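Local coordinates for N-acetylgalactosaminyltransferase 7 (Homo sapiens, PDB 6IWR), which is a glycosyltransferase-family protein that joins a GT-A domain to a ricin-type beta-trefoil lectin domain, at residues 480-485 with 566-571. Residues are numbered along the deposited sequence; the frame is centred on the assembly and turned at random.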
ATOM      1  N   PHE A 480      -0.635 -30.606  -6.378  1.00 32.18           N
ATOM      2  CA  PHE A 480      -0.260 -31.986  -6.078  1.00 34.04           C
ATOM      3  C   PHE A 480       0.999 -32.376  -6.834  1.00 36.84           C
ATOM      4  O   PHE A 480       1.036 -32.322  -8.068  1.00 33.13           O
ATOM      5  CB  PHE A 480      -1.416 -32.932  -6.442  1.00 31.75           C
ATOM      6  CG  PHE A 480      -1.146 -34.392  -6.124  1.00 37.32           C
ATOM      7  CD1 PHE A 480      -0.977 -34.811  -4.801  1.00 36.55           C
ATOM      8  CD2 PHE A 480      -1.069 -35.350  -7.148  1.00 39.32           C
ATOM      9  CE1 PHE A 480      -0.727 -36.158  -4.498  1.00 37.40           C
ATOM     10  CE2 PHE A 480      -0.816 -36.711  -6.857  1.00 35.15           C
ATOM     11  CZ  PHE A 480      -0.648 -37.112  -5.529  1.00 35.60           C
ATOM     12  N   GLU A 481       2.033 -32.774  -6.090  1.00 36.40           N
ATOM     13  CA  GLU A 481       3.289 -33.219  -6.695  1.00 37.16           C
ATOM     14  C   GLU A 481       3.909 -32.106  -7.536  1.00 37.95           C
ATOM     15  O   GLU A 481       4.533 -32.362  -8.569  1.00 38.25           O
ATOM     16  CB  GLU A 481       3.082 -34.487  -7.536  1.00 37.66           C
ATOM     17  CG  GLU A 481       2.169 -35.523  -6.882  1.00 44.98           C
ATOM     18  CD  GLU A 481       2.325 -36.948  -7.434  1.00 51.96           C
ATOM     19  OE1 GLU A 481       2.590 -37.868  -6.610  1.00 48.15           O
ATOM     20  OE2 GLU A 481       2.178 -37.143  -8.673  1.00 48.99           O
ATOM     21  N   THR A 482       3.686 -30.854  -7.126  1.00 35.54           N
ATOM     22  CA  THR A 482       4.330 -29.683  -7.705  1.00 28.76           C
ATOM     23  C   THR A 482       4.912 -28.836  -6.582  1.00 31.74           C
ATOM     24  O   THR A 482       4.730 -29.100  -5.390  1.00 29.19           O
ATOM     25  CB  THR A 482       3.374 -28.790  -8.515  1.00 33.51           C
ATOM     26  OG1 THR A 482       2.792 -27.808  -7.637  1.00 30.50           O
ATOM     27  CG2 THR A 482       2.271 -29.584  -9.211  1.00 28.89           C
ATOM     28  N   ALA A 483       5.591 -27.780  -6.985  1.00 31.06           N
ATOM     29  CA  ALA A 483       6.171 -26.821  -6.066  1.00 25.92           C
ATOM     30  C   ALA A 483       5.493 -25.463  -6.222  1.00 27.57           C
ATOM     31  O   ALA A 483       6.095 -24.423  -5.958  1.00 25.23           O
ATOM     32  CB  ALA A 483       7.673 -26.723  -6.299  1.00 13.35           C
ATOM     33  N   TYR A 484       4.248 -25.462  -6.689  1.00 24.34           N
ATOM     34  CA  TYR A 484       3.486 -24.242  -6.861  1.00 25.71           C
ATOM     35  C   TYR A 484       2.349 -24.204  -5.860  1.00 26.69           C
ATOM     36  O   TYR A 484       1.740 -25.233  -5.561  1.00 30.73           O
ATOM     37  CB  TYR A 484       2.953 -24.127  -8.277  1.00 28.99           C
ATOM     38  CG  TYR A 484       4.041 -23.916  -9.295  1.00 34.29           C
ATOM     39  CD1 TYR A 484       4.744 -22.700  -9.361  1.00 38.74           C
ATOM     40  CD2 TYR A 484       4.362 -24.912 -10.214  1.00 40.47           C
ATOM     41  CE1 TYR A 484       5.752 -22.483 -10.326  1.00 41.34           C
ATOM     42  CE2 TYR A 484       5.365 -24.709 -11.178  1.00 48.28           C
ATOM     43  CZ  TYR A 484       6.060 -23.496 -11.223  1.00 43.63           C
ATOM     44  OH  TYR A 484       7.044 -23.304 -12.170  1.00 48.65           O
ATOM     45  N   CYS A 485       2.103 -23.017  -5.321  1.00 26.52           N
ATOM     46  CA  CYS A 485       1.136 -22.777  -4.263  1.00 28.37           C
ATOM     47  C   CYS A 485       0.212 -21.638  -4.682  1.00 30.20           C
ATOM     48  O   CYS A 485       0.627 -20.697  -5.370  1.00 27.16           O
ATOM     49  CB  CYS A 485       1.827 -22.407  -2.936  1.00 24.61           C
ATOM     50  SG  CYS A 485       2.411 -23.814  -1.960  1.00 40.12           S
ATOM     51  N   LEU A 566     -11.314 -26.278  -8.710  1.00 38.36           N
ATOM     52  CA  LEU A 566     -10.178 -25.369  -8.697  1.00 31.87           C
ATOM     53  C   LEU A 566      -9.137 -25.884  -9.695  1.00 32.42           C
ATOM     54  O   LEU A 566      -8.854 -27.082  -9.744  1.00 35.72           O
ATOM     55  CB  LEU A 566      -9.612 -25.246  -7.275  1.00 30.95           C
ATOM     56  CG  LEU A 566      -8.745 -23.998  -7.025  1.00 29.94           C
ATOM     57  CD1 LEU A 566      -9.473 -22.749  -7.506  1.00 29.21           C
ATOM     58  CD2 LEU A 566      -8.335 -23.827  -5.580  1.00 25.45           C
ATOM     59  N   ASP A 567      -8.605 -25.000 -10.536  1.00 34.93           N
ATOM     60  CA  ASP A 567      -7.652 -25.403 -11.574  1.00 34.80           C
ATOM     61  C   ASP A 567      -6.519 -24.389 -11.592  1.00 35.22           C
ATOM     62  O   ASP A 567      -6.629 -23.299 -11.025  1.00 35.31           O
ATOM     63  CB  ASP A 567      -8.308 -25.490 -12.980  1.00 36.18           C
ATOM     64  CG  ASP A 567      -7.597 -26.486 -13.951  1.00 40.26           C
ATOM     65  OD1 ASP A 567      -6.443 -26.942 -13.704  1.00 37.44           O
ATOM     66  OD2 ASP A 567      -8.237 -26.816 -14.985  1.00 34.48           O
ATOM     67  N   ARG A 568      -5.423 -24.749 -12.243  1.00 37.16           N
ATOM     68  CA  ARG A 568      -4.246 -23.897 -12.342  1.00 41.52           C
ATOM     69  C   ARG A 568      -3.544 -24.056 -13.683  1.00 41.51           C
ATOM     70  O   ARG A 568      -3.713 -25.061 -14.336  1.00 40.44           O
ATOM     71  CB  ARG A 568      -3.276 -24.204 -11.202  1.00 35.96           C
ATOM     72  CG  ARG A 568      -2.384 -25.395 -11.450  1.00 34.31           C
ATOM     73  CD  ARG A 568      -1.762 -25.883 -10.174  1.00 31.73           C
ATOM     74  NE  ARG A 568      -1.197 -27.199 -10.355  1.00 32.98           N
ATOM     75  CZ  ARG A 568      -1.680 -28.292  -9.800  1.00 34.46           C
ATOM     76  NH1 ARG A 568      -2.737 -28.226  -9.028  1.00 30.84           N
ATOM     77  NH2 ARG A 568      -1.106 -29.451 -10.021  1.00 39.07           N
ATOM     78  N   SER A 569      -2.762 -23.064 -14.096  1.00 36.57           N
ATOM     79  CA  SER A 569      -1.924 -23.217 -15.277  1.00 41.67           C
ATOM     80  C   SER A 569      -0.462 -23.583 -15.049  1.00 46.00           C
ATOM     81  O   SER A 569       0.097 -24.352 -15.801  1.00 60.22           O
ATOM     82  CB  SER A 569      -1.987 -21.994 -16.167  1.00 41.57           C
ATOM     83  OG  SER A 569      -1.160 -22.186 -17.288  1.00 38.69           O
ATOM     84  N   GLU A 570       0.151 -23.056 -14.011  1.00 39.71           N
ATOM     85  CA  GLU A 570       1.577 -23.279 -13.754  1.00 45.98           C
ATOM     86  C   GLU A 570       2.512 -22.491 -14.643  1.00 42.46           C
ATOM     87  O   GLU A 570       3.315 -21.716 -14.163  1.00 42.47           O
ATOM     88  CB  GLU A 570       1.954 -24.755 -13.880  1.00 40.93           C
ATOM     89  CG  GLU A 570       0.970 -25.738 -13.280  1.00 50.38           C
ATOM     90  CD  GLU A 570       1.651 -26.890 -12.574  1.00 51.51           C
ATOM     91  OE1 GLU A 570       2.884 -26.848 -12.444  1.00 54.99           O
ATOM     92  OE2 GLU A 570       0.964 -27.828 -12.143  1.00 40.48           O
ATOM     93  N   VAL A 571       2.419 -22.699 -15.940  1.00 39.12           N
ATOM     94  CA  VAL A 571       3.260 -21.976 -16.869  1.00 38.10           C
ATOM     95  C   VAL A 571       2.943 -20.494 -16.830  1.00 41.65           C
ATOM     96  O   VAL A 571       3.820 -19.656 -16.914  1.00 46.85           O
ATOM     97  CB  VAL A 571       3.115 -22.529 -18.282  1.00 44.69           C
ATOM     98  CG1 VAL A 571       1.651 -22.636 -18.649  1.00 47.90           C
ATOM     99  CG2 VAL A 571       3.857 -21.659 -19.271  1.00 42.20           C
TER
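R568 and E570 meet T482 and Y484 within the ricin-type beta-trefoil lectin domain. R568 ends strand 565-568, and its chain runs extended from CG to NE. This brings NE out toward the turn that precedes strand 484-487. NH2 of R568 lies 3.5 Å from CG2 of T482, tip to tip. The same NH2 stands 3.9 Å from the backbone N of F480. NH1 of R568 is bonded to the K588 carbonyl, and W589 adds a cation-pi contact. A bend at chi2 (-140°) sets CD of E570 at the edge of the R568 guanidinium, in its plane. NE of R568 donates to OE2 of E570 at 2.9 Å, a nearly straight hydrogen bond within a salt bridge. NE meets OE2 from above the carboxylate plane. OE2 also lies 3.7 Å from CG2 of T482. The other oxygen, OE1 of E570, packs obliquely against the Y484 ring, 3.3 Å from CD2. The ring and carboxylate planes are 72° apart. On the facing side, OG1 of T482 accepts from N of Y484 at 2.9 Å, an ST turn. OG1 also bonds to the G479 carbonyl, and CG2 is the branch that touches 566-571. The ion pair thus belongs wholly to 566-571. It meets 480-485 mainly through the T482 methyl and CD2 and CE2 of Y484, so van der Waals packing joins the two segments.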